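Local structure of MdcC (Pseudomonas fluorescens, 5VIT) at residues 2-7 and 50-55; 28-33 and 73-78; 38-43 and 66-71. The protein probably serves as the acyl carrier subunit of malonate decarboxylase, holding acetyl and malonyl thioesters on a phosphoribosyl-dephospho-CoA prosthetic group during turnover. One frame throughout, in Å; residues are numbered along the deposited sequence.

Contact 1: 2-7 and 50-55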
loop_
_atom_site.group_PDB
_atom_site.type_symbol
_atom_site.label_atom_id
_atom_site.label_comp_id
_atom_site.label_asym_id
_atom_site.label_seq_id
_atom_site.Cartn_x
_atom_site.Cartn_y
_atom_site.Cartn_z
ATOM N N GLU B 2 16.840 -13.455 26.306
ATOM C CA GLU B 2 16.929 -12.274 27.145
ATOM C C GLU B 2 15.585 -11.687 27.501
ATOM O O GLU B 2 14.549 -12.054 26.940
ATOM C CB GLU B 2 17.828 -11.202 26.508
ATOM C CG GLU B 2 17.773 -11.059 25.012
ATOM C CD GLU B 2 18.987 -10.291 24.471
ATOM O OE1 GLU B 2 20.117 -10.816 24.547
ATOM O OE2 GLU B 2 18.815 -9.157 23.977
ATOM N N THR B 3 15.617 -10.807 28.493
ATOM C CA THR B 3 14.428 -10.130 28.960
ATOM C C THR B 3 14.648 -8.648 28.740
ATOM O O THR B 3 15.695 -8.095 29.099
ATOM C CB THR B 3 14.129 -10.432 30.439
ATOM O OG1 THR B 3 13.972 -11.843 30.603
ATOM C CG2 THR B 3 12.851 -9.746 30.889
ATOM N N LEU B 4 13.661 -8.021 28.116
ATOM C CA LEU B 4 13.779 -6.649 27.666
ATOM C C LEU B 4 12.569 -5.887 28.149
ATOM O O LEU B 4 11.484 -6.450 28.274
ATOM C CB LEU B 4 13.884 -6.584 26.136
ATOM C CG LEU B 4 14.944 -7.448 25.462
ATOM C CD1 LEU B 4 14.682 -7.537 23.970
ATOM C CD2 LEU B 4 16.322 -6.859 25.713
ATOM N N SER B 5 12.756 -4.602 28.412
ATOM C CA SER B 5 11.673 -3.753 28.880
ATOM C C SER B 5 11.566 -2.535 28.004
ATOM O O SER B 5 12.578 -1.970 27.602
ATOM C CB SER B 5 11.901 -3.335 30.331
ATOM O OG SER B 5 11.994 -4.486 31.147
ATOM N N PHE B 6 10.342 -2.134 27.702
ATOM C CA PHE B 6 10.125 -0.966 26.864
ATOM C C PHE B 6 9.047 -0.125 27.493
ATOM O O PHE B 6 8.212 -0.631 28.233
ATOM C CB PHE B 6 9.721 -1.360 25.437
ATOM C CG PHE B 6 10.708 -2.264 24.758
ATOM C CD1 PHE B 6 10.698 -3.626 25.004
ATOM C CD2 PHE B 6 11.645 -1.751 23.884
ATOM C CE1 PHE B 6 11.610 -4.455 24.401
ATOM C CE2 PHE B 6 12.555 -2.579 23.264
ATOM C CZ PHE B 6 12.530 -3.940 23.516
ATOM N N GLU B 7 9.065 1.165 27.192
ATOM C CA GLU B 7 8.041 2.051 27.701
ATOM C C GLU B 7 7.720 3.138 26.686
ATOM O O GLU B 7 8.596 3.660 25.993
ATOM C CB GLU B 7 8.476 2.644 29.040
ATOM C CG GLU B 7 7.443 3.555 29.661
ATOM C CD GLU B 7 7.822 3.972 31.061
ATOM O OE1 GLU B 7 7.520 5.128 31.431
ATOM O OE2 GLU B 7 8.414 3.136 31.788
ATOM N N GLY B 50 20.276 -10.606 21.324
ATOM C CA GLY B 50 20.716 -9.422 20.610
ATOM C C GLY B 50 19.674 -8.790 19.699
ATOM O O GLY B 50 20.013 -8.170 18.680
ATOM N N SER B 51 18.398 -8.925 20.059
ATOM C CA SER B 51 17.338 -8.431 19.183
ATOM C C SER B 51 16.648 -7.200 19.759
ATOM O O SER B 51 15.592 -6.787 19.270
ATOM C CB SER B 51 16.307 -9.534 18.906
ATOM O OG SER B 51 15.684 -9.973 20.098
ATOM N N ALA B 52 17.257 -6.596 20.772
ATOM C CA ALA B 52 16.635 -5.466 21.452
ATOM C C ALA B 52 16.257 -4.322 20.503
ATOM O O ALA B 52 15.148 -3.791 20.585
ATOM C CB ALA B 52 17.552 -4.949 22.560
ATOM N N SER B 53 17.153 -3.945 19.597
ATOM C CA SER B 53 16.890 -2.768 18.767
ATOM C C SER B 53 15.858 -3.098 17.688
ATOM O O SER B 53 15.126 -2.224 17.219
ATOM C CB SER B 53 18.177 -2.248 18.140
ATOM O OG SER B 53 18.755 -3.271 17.357
ATOM N N ARG B 54 15.801 -4.371 17.315
ATOM C CA ARG B 54 14.739 -4.872 16.459
ATOM C C ARG B 54 13.363 -4.647 17.125
ATOM O O ARG B 54 12.465 -4.069 16.518
ATOM C CB ARG B 54 14.976 -6.355 16.149
ATOM C CG ARG B 54 13.871 -7.017 15.361
ATOM C CD ARG B 54 14.065 -8.541 15.288
ATOM N NE ARG B 54 14.875 -8.961 14.140
ATOM C CZ ARG B 54 16.182 -9.219 14.176
ATOM N NH1 ARG B 54 16.859 -9.114 15.320
ATOM N NH2 ARG B 54 16.811 -9.596 13.063
ATOM N N TRP B 55 13.217 -5.079 18.379
ATOM C CA TRP B 55 11.959 -4.908 19.103
ATOM C C TRP B 55 11.631 -3.419 19.279
ATOM O O TRP B 55 10.471 -3.009 19.193
ATOM C CB TRP B 55 12.015 -5.617 20.466
ATOM C CG TRP B 55 11.882 -7.127 20.384
ATOM C CD1 TRP B 55 12.898 -8.038 20.342
ATOM C CD2 TRP B 55 10.664 -7.888 20.308
ATOM N NE1 TRP B 55 12.395 -9.314 20.261
ATOM C CE2 TRP B 55 11.026 -9.250 20.237
ATOM C CE3 TRP B 55 9.310 -7.553 20.302
ATOM C CZ2 TRP B 55 10.081 -10.272 20.157
ATOM C CZ3 TRP B 55 8.374 -8.567 20.228
ATOM C CH2 TRP B 55 8.761 -9.907 20.158
#
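The start of helix 52-62 lies against strand 2-9, the outermost strand on its side of the sheet in this two-layer alpha/beta sandwich, with Leu-4 and Phe-6 packed on Ala-52 and Trp-55. Chi1 of -52° sets Leu-4 CG anti to the carbonyl carbon, on the side of the backbone N, and both methyls then meet the helix. Leu-4 CD1 approaches the backbone, 3.8 Å from Ala-52 CA. The same methyl lies 4.1 Å from Trp-55 CD1. Leu-4 CD2 sits 3.9 Å from Ala-52 CB. The side chains of Leu-4 and Trp-55 cross at about a right angle.

Phe-6, two residues further along the strand, meets the helix with the far end of its ring. Its CZ is 3.5 Å from Trp-55 CB, the shortest apolar approach of the contact. The Ala-52 carbonyl oxygen lies in the ring plane at the edge, 3.9 Å from Phe-6 CE2, so aromatic C-H groups rather than the ring face are turned to it. Phe-59, further along the same helix, meets the Phe-6 ring edge-to-face.

At the start of the strand, Glu-2 reaches the turn before the helix with a chain extended beyond CG. OE1 accepts a weak hydrogen bond from Gly-50 N, long at 3.2 Å yet nearly straight (169° at the hydrogen). The carboxylate therefore lies near the N-terminal end of helix 52-62, where its charge would probably be favourable.

Trp-55 turns its indole away from strand 2-9, toward Val-44, Ile-75 and Val-85, deep between sheet and helices. Ser-51 OG, hydrogen-bonded to Val-48 O, lies in the indole plane at the ring edge, about equally near Trp-55 CD1 and NE1, 3.4 Å from each.

Contact 2: 28-33 and 73-78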
loop_
_atom_site.group_PDB
_atom_site.type_symbol
_atom_site.label_atom_id
_atom_site.label_comp_id
_atom_site.label_asym_id
_atom_site.label_seq_id
_atom_site.Cartn_x
_atom_site.Cartn_y
_atom_site.Cartn_z
ATOM N N LEU B 28 4.716 -16.411 19.257
ATOM C CA LEU B 28 4.771 -15.736 20.554
ATOM C C LEU B 28 3.375 -15.652 21.150
ATOM O O LEU B 28 2.384 -15.713 20.419
ATOM C CB LEU B 28 5.353 -14.323 20.417
ATOM C CG LEU B 28 4.439 -13.277 19.762
ATOM C CD1 LEU B 28 4.962 -11.878 20.027
ATOM C CD2 LEU B 28 4.277 -13.510 18.212
ATOM N N GLU B 29 3.288 -15.494 22.468
ATOM C CA GLU B 29 2.021 -15.103 23.080
ATOM C C GLU B 29 2.137 -13.677 23.588
ATOM O O GLU B 29 3.225 -13.220 23.912
ATOM C CB GLU B 29 1.623 -16.036 24.227
ATOM C CG GLU B 29 2.487 -15.873 25.484
ATOM C CD GLU B 29 2.101 -16.843 26.605
ATOM O OE1 GLU B 29 2.771 -16.824 27.666
ATOM O OE2 GLU B 29 1.130 -17.621 26.429
ATOM N N VAL B 30 1.015 -12.972 23.657
ATOM C CA VAL B 30 1.016 -11.614 24.157
ATOM C C VAL B 30 -0.114 -11.461 25.178
ATOM O O VAL B 30 -1.275 -11.755 24.883
ATOM C CB VAL B 30 0.864 -10.574 23.005
ATOM C CG1 VAL B 30 0.820 -9.173 23.560
ATOM C CG2 VAL B 30 2.026 -10.690 22.012
ATOM N N LEU B 31 0.242 -11.036 26.387
ATOM C CA LEU B 31 -0.741 -10.725 27.422
ATOM C C LEU B 31 -0.955 -9.222 27.424
ATOM O O LEU B 31 0.015 -8.465 27.428
ATOM C CB LEU B 31 -0.267 -11.178 28.807
ATOM C CG LEU B 31 -0.120 -12.634 29.273
ATOM C CD1 LEU B 31 -1.471 -13.220 29.612
ATOM C CD2 LEU B 31 0.641 -13.511 28.286
ATOM N N LEU B 32 -2.202 -8.777 27.407
ATOM C CA LEU B 32 -2.476 -7.346 27.439
ATOM C C LEU B 32 -3.486 -7.033 28.536
ATOM O O LEU B 32 -4.597 -7.557 28.518
ATOM C CB LEU B 32 -2.992 -6.848 26.078
ATOM C CG LEU B 32 -2.156 -7.188 24.842
ATOM C CD1 LEU B 32 -2.624 -8.504 24.175
ATOM C CD2 LEU B 32 -2.190 -6.032 23.868
ATOM N N GLU B 33 -3.082 -6.182 29.483
ATOM C CA GLU B 33 -3.905 -5.819 30.647
ATOM C C GLU B 33 -3.902 -4.304 30.865
ATOM O O GLU B 33 -2.958 -3.618 30.465
ATOM C CB GLU B 33 -3.399 -6.508 31.922
ATOM C CG GLU B 33 -3.281 -8.032 31.860
ATOM C CD GLU B 33 -2.620 -8.624 33.119
ATOM O OE1 GLU B 33 -3.276 -8.641 34.179
ATOM O OE2 GLU B 33 -1.444 -9.053 33.050
ATOM N N ILE B 73 1.847 -4.896 28.935
ATOM C CA ILE B 73 1.966 -5.912 27.904
ATOM C C ILE B 73 3.111 -6.818 28.249
ATOM O O ILE B 73 4.237 -6.369 28.485
ATOM C CB ILE B 73 2.176 -5.306 26.500
ATOM C CG1 ILE B 73 0.909 -4.581 26.039
ATOM C CG2 ILE B 73 2.528 -6.401 25.490
ATOM C CD1 ILE B 73 0.988 -4.063 24.612
ATOM N N ASP B 74 2.801 -8.104 28.312
ATOM C CA ASP B 74 3.807 -9.117 28.567
ATOM C C ASP B 74 3.912 -10.041 27.348
ATOM O O ASP B 74 2.920 -10.627 26.894
ATOM C CB ASP B 74 3.460 -9.895 29.831
ATOM C CG ASP B 74 4.681 -10.451 30.527
ATOM O OD1 ASP B 74 5.764 -10.520 29.892
ATOM O OD2 ASP B 74 4.548 -10.841 31.708
ATOM N N ILE B 75 5.119 -10.145 26.812
ATOM C CA ILE B 75 5.347 -10.919 25.606
ATOM C C ILE B 75 6.281 -12.080 25.898
ATOM O O ILE B 75 7.306 -11.902 26.561
ATOM C CB ILE B 75 5.934 -10.037 24.487
ATOM C CG1 ILE B 75 4.882 -9.048 23.987
ATOM C CG2 ILE B 75 6.467 -10.892 23.347
ATOM C CD1 ILE B 75 5.425 -8.022 23.046
ATOM N N HIS B 76 5.911 -13.270 25.424
ATOM C CA HIS B 76 6.787 -14.436 25.489
ATOM C C HIS B 76 6.979 -14.929 24.080
ATOM O O HIS B 76 6.069 -15.521 23.490
ATOM C CB HIS B 76 6.203 -15.539 26.392
ATOM C CG HIS B 76 5.923 -15.084 27.793
ATOM N ND1 HIS B 76 4.678 -15.190 28.378
ATOM C CD2 HIS B 76 6.730 -14.515 28.725
ATOM C CE1 HIS B 76 4.727 -14.708 29.608
ATOM N NE2 HIS B 76 5.959 -14.284 29.840
ATOM N N ASP B 77 8.163 -14.660 23.539
ATOM C CA ASP B 77 8.475 -14.963 22.155
ATOM C C ASP B 77 9.488 -16.094 21.973
ATOM O O ASP B 77 10.560 -16.101 22.581
ATOM C CB ASP B 77 9.006 -13.715 21.445
ATOM C CG ASP B 77 9.609 -14.046 20.104
ATOM O OD1 ASP B 77 8.832 -14.197 19.150
ATOM O OD2 ASP B 77 10.848 -14.191 20.000
ATOM N N PHE B 78 9.141 -17.033 21.099
ATOM C CA PHE B 78 10.009 -18.152 20.733
ATOM C C PHE B 78 10.421 -17.981 19.258
ATOM O O PHE B 78 10.201 -18.864 18.423
ATOM C CB PHE B 78 9.271 -19.488 20.977
ATOM C CG PHE B 78 10.146 -20.719 20.960
ATOM C CD1 PHE B 78 11.509 -20.649 20.674
ATOM C CD2 PHE B 78 9.585 -21.970 21.230
ATOM C CE1 PHE B 78 12.298 -21.795 20.660
ATOM C CE2 PHE B 78 10.364 -23.126 21.208
ATOM C CZ PHE B 78 11.726 -23.037 20.927
#
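Glu-29 and His-76 lie side by side on one face of an antiparallel strand pair, 28-33 with 73-78, inside the mixed sheet of an alpha/beta sandwich. The two residues form a hydrogen-bonded pair. Chi1 of 72° puts Glu-29 CG between the backbone N and the carbonyl carbon; beyond it the chain is extended and lies beside His-76, pointing the same way. His-76 ND1 donates to Glu-29 OE1 over 2.6 Å; OE1 accepts through its anti lone pair and sits at the ring edge, 17° out of the ring plane. Carboxylate and imidazole planes are 50° apart. The carboxylate would be expected to polarise the ring. An alanine in place of Glu-29 would probably leave His-76 ND1 without this acceptor and the imidazole freer to turn.

On the same face, Leu-31 and Asp-74 are the next hydrogen-bonded pair, Leu-31 N donating to Asp-74 O at 2.8 Å.

The other face, packed against both helices, is mainly aliphatic, with Asp-77 the polar exception, its OD2 hydrogen-bonded to Thr-46 OG1. Val-30 and Ile-75 lie side by side, with Val-30 CG2 3.8 Å from Ile-75 CG1; Leu-32 and Ile-73 do likewise, with Leu-32 CD2 3.8 Å from Ile-73 CD1. Leu-28 crosses Ile-75 obliquely, placing Leu-28 CD1 3.8 Å from Ile-75 CG2. Trp-55 and Phe-59 touch Ile-75 from helix 52-62, and Val-84 touches Leu-28 from helix 82-96. The strands are closest at the non-hydrogen-bonded pair Leu-28 and Asp-77, CA to CA 4.1 Å, where Leu-28 CA comes within 3.2 Å of His-76 O in a CA-H...O contact.

Contact 3: 38-43 and 66-71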
loop_
_atom_site.group_PDB
_atom_site.type_symbol
_atom_site.label_atom_id
_atom_site.label_comp_id
_atom_site.label_asym_id
_atom_site.label_seq_id
_atom_site.Cartn_x
_atom_site.Cartn_y
_atom_site.Cartn_z
ATOM N N GLY B 38 -1.157 7.451 30.692
ATOM C CA GLY B 38 -0.002 8.094 30.099
ATOM C C GLY B 38 1.159 7.170 29.744
ATOM O O GLY B 38 2.124 7.603 29.105
ATOM N N LYS B 39 1.070 5.900 30.140
ATOM C CA LYS B 39 2.207 4.993 30.023
ATOM C C LYS B 39 1.857 3.585 29.498
ATOM O O LYS B 39 0.873 2.968 29.902
ATOM C CB LYS B 39 2.893 4.877 31.380
ATOM C CG LYS B 39 4.309 4.390 31.308
ATOM C CD LYS B 39 4.874 4.135 32.699
ATOM C CE LYS B 39 4.918 5.400 33.525
ATOM N NZ LYS B 39 5.616 5.143 34.813
ATOM N N LEU B 40 2.676 3.091 28.583
ATOM C CA LEU B 40 2.551 1.731 28.084
ATOM C C LEU B 40 3.827 0.990 28.412
ATOM O O LEU B 40 4.892 1.338 27.890
ATOM C CB LEU B 40 2.311 1.717 26.582
ATOM C CG LEU B 40 2.292 0.347 25.903
ATOM C CD1 LEU B 40 0.967 -0.360 26.126
ATOM C CD2 LEU B 40 2.553 0.516 24.426
ATOM N N SER B 41 3.724 -0.012 29.285
ATOM C CA SER B 41 4.893 -0.783 29.717
ATOM C C SER B 41 4.912 -2.145 29.051
ATOM O O SER B 41 3.949 -2.890 29.145
ATOM C CB SER B 41 4.904 -0.958 31.243
ATOM O OG SER B 41 5.180 0.267 31.896
ATOM N N ILE B 42 6.018 -2.470 28.393
ATOM C CA ILE B 42 6.130 -3.729 27.670
ATOM C C ILE B 42 7.333 -4.519 28.151
ATOM O O ILE B 42 8.458 -4.009 28.201
ATOM C CB ILE B 42 6.258 -3.514 26.150
ATOM C CG1 ILE B 42 5.054 -2.733 25.606
ATOM C CG2 ILE B 42 6.424 -4.856 25.442
ATOM C CD1 ILE B 42 5.236 -2.214 24.184
ATOM N N GLN B 43 7.071 -5.765 28.524
ATOM C CA GLN B 43 8.111 -6.713 28.879
ATOM C C GLN B 43 8.196 -7.773 27.787
ATOM O O GLN B 43 7.174 -8.340 27.400
ATOM C CB GLN B 43 7.798 -7.355 30.222
ATOM C CG GLN B 43 8.901 -8.191 30.781
ATOM C CD GLN B 43 9.759 -7.409 31.738
ATOM O OE1 GLN B 43 9.709 -6.167 31.780
ATOM N NE2 GLN B 43 10.530 -8.128 32.548
ATOM N N GLN B 66 0.289 7.578 16.941
ATOM C CA GLN B 66 -0.983 7.055 17.414
ATOM C C GLN B 66 -0.841 6.534 18.819
ATOM O O GLN B 66 -0.233 5.484 19.055
ATOM C CB GLN B 66 -1.513 5.969 16.489
ATOM C CG GLN B 66 -0.454 5.093 15.907
ATOM C CD GLN B 66 -0.947 4.373 14.662
ATOM O OE1 GLN B 66 -1.825 3.509 14.733
ATOM N NE2 GLN B 66 -0.396 4.743 13.508
ATOM N N THR B 67 -1.416 7.291 19.744
ATOM C CA THR B 67 -1.333 7.005 21.163
ATOM C C THR B 67 -2.190 5.781 21.490
ATOM O O THR B 67 -3.416 5.836 21.419
ATOM C CB THR B 67 -1.791 8.235 22.005
ATOM O OG1 THR B 67 -1.160 9.428 21.511
ATOM C CG2 THR B 67 -1.418 8.060 23.450
ATOM N N PRO B 68 -1.536 4.663 21.828
ATOM C CA PRO B 68 -2.265 3.457 22.222
ATOM C C PRO B 68 -2.897 3.642 23.600
ATOM O O PRO B 68 -2.581 4.610 24.292
ATOM C CB PRO B 68 -1.171 2.388 22.252
ATOM C CG PRO B 68 0.050 3.144 22.653
ATOM C CD PRO B 68 -0.079 4.505 22.002
ATOM N N PRO B 69 -3.796 2.736 23.989
ATOM C CA PRO B 69 -4.277 2.764 25.369
ATOM C C PRO B 69 -3.139 2.429 26.327
ATOM O O PRO B 69 -2.195 1.736 25.937
ATOM C CB PRO B 69 -5.366 1.688 25.381
ATOM C CG PRO B 69 -5.002 0.774 24.249
ATOM C CD PRO B 69 -4.462 1.686 23.196
ATOM N N ALA B 70 -3.206 2.943 27.547
ATOM C CA ALA B 70 -2.215 2.607 28.554
ATOM C C ALA B 70 -2.442 1.159 28.970
ATOM O O ALA B 70 -3.490 0.808 29.510
ATOM C CB ALA B 70 -2.303 3.553 29.755
ATOM N N LEU B 71 -1.460 0.316 28.687
ATOM C CA LEU B 71 -1.591 -1.110 28.929
ATOM C C LEU B 71 -0.344 -1.653 29.584
ATOM O O LEU B 71 0.712 -1.016 29.574
ATOM C CB LEU B 71 -1.853 -1.866 27.624
ATOM C CG LEU B 71 -3.144 -1.605 26.853
ATOM C CD1 LEU B 71 -3.123 -2.368 25.556
ATOM C CD2 LEU B 71 -4.350 -2.011 27.676
#
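Leu-40 is central to this contact, its two methyls reaching different parts of the loop that leads into strand 71-78. Chi1 of 174° sets CG anti to the backbone N; the side chain lies beside that of Leu-71, pointing the same way. CD1 of Leu-40 is 3.5 Å from Leu-71 CB and equally near the Leu-71 carbonyl oxygen; it also lies 3.8 Å from Pro-69 O. The other methyl, CD2, stands 4.0 Å from Pro-68 CG, and there leucine and proline ring cross at about a right angle.

Beside this apolar patch the backbones join. Ser-41 N donates to Leu-71 O over 3.2 Å (156° at the hydrogen). The pairing continues between Ser-41 and Ile-73, as the parallel strands 39-46 and 71-78 run on together. Ala-70 fits closely here, its CB 3.2 Å from Lys-39 O.

A second shell holds the group in place. Phe-63, after helix 52-62, touches Leu-40 and Pro-68, whereas Phe-93 of helix 82-96 packs on Pro-68 and Leu-71. Thr-67 OG1 is hydrogen-bonded to the backbone of another protein chain.

The segments thus meet where the two parallel strands of a beta-alpha-beta crossover through helix 52-62 begin to pair. Between these two segments there is one backbone hydrogen bond, the first of several between the strands; the other contacts are aliphatic carbons against each other and against carbonyl oxygens. Leu-71 O accepts a bond from Ser-41 N, with a Leu-40 methyl against it, so this polar atom has a partner within a largely apolar setting.

In the fold
From the N terminus, strand 2-9 waits until residues 50-55 before contact 1 closes its loop, seating the start of helix 52-62. Inside that span begin residues 28-33 and 38-43, whose partners come only after the helix starts, so contact 1 crosses both other contacts. Segment 38-43 meets 66-71 in contact 3, nested within the larger loop that contact 2 closes when 73-78 pairs with 28-33. All three reach one sheet: strand 39-46 lies between 2-9 and 71-78, bonding to the first through Ile-42 O and Phe-6 N and to the second through Gln-43. Trp-55 of contact 1 also packs on Asp-77 and Ile-75 of contact 2.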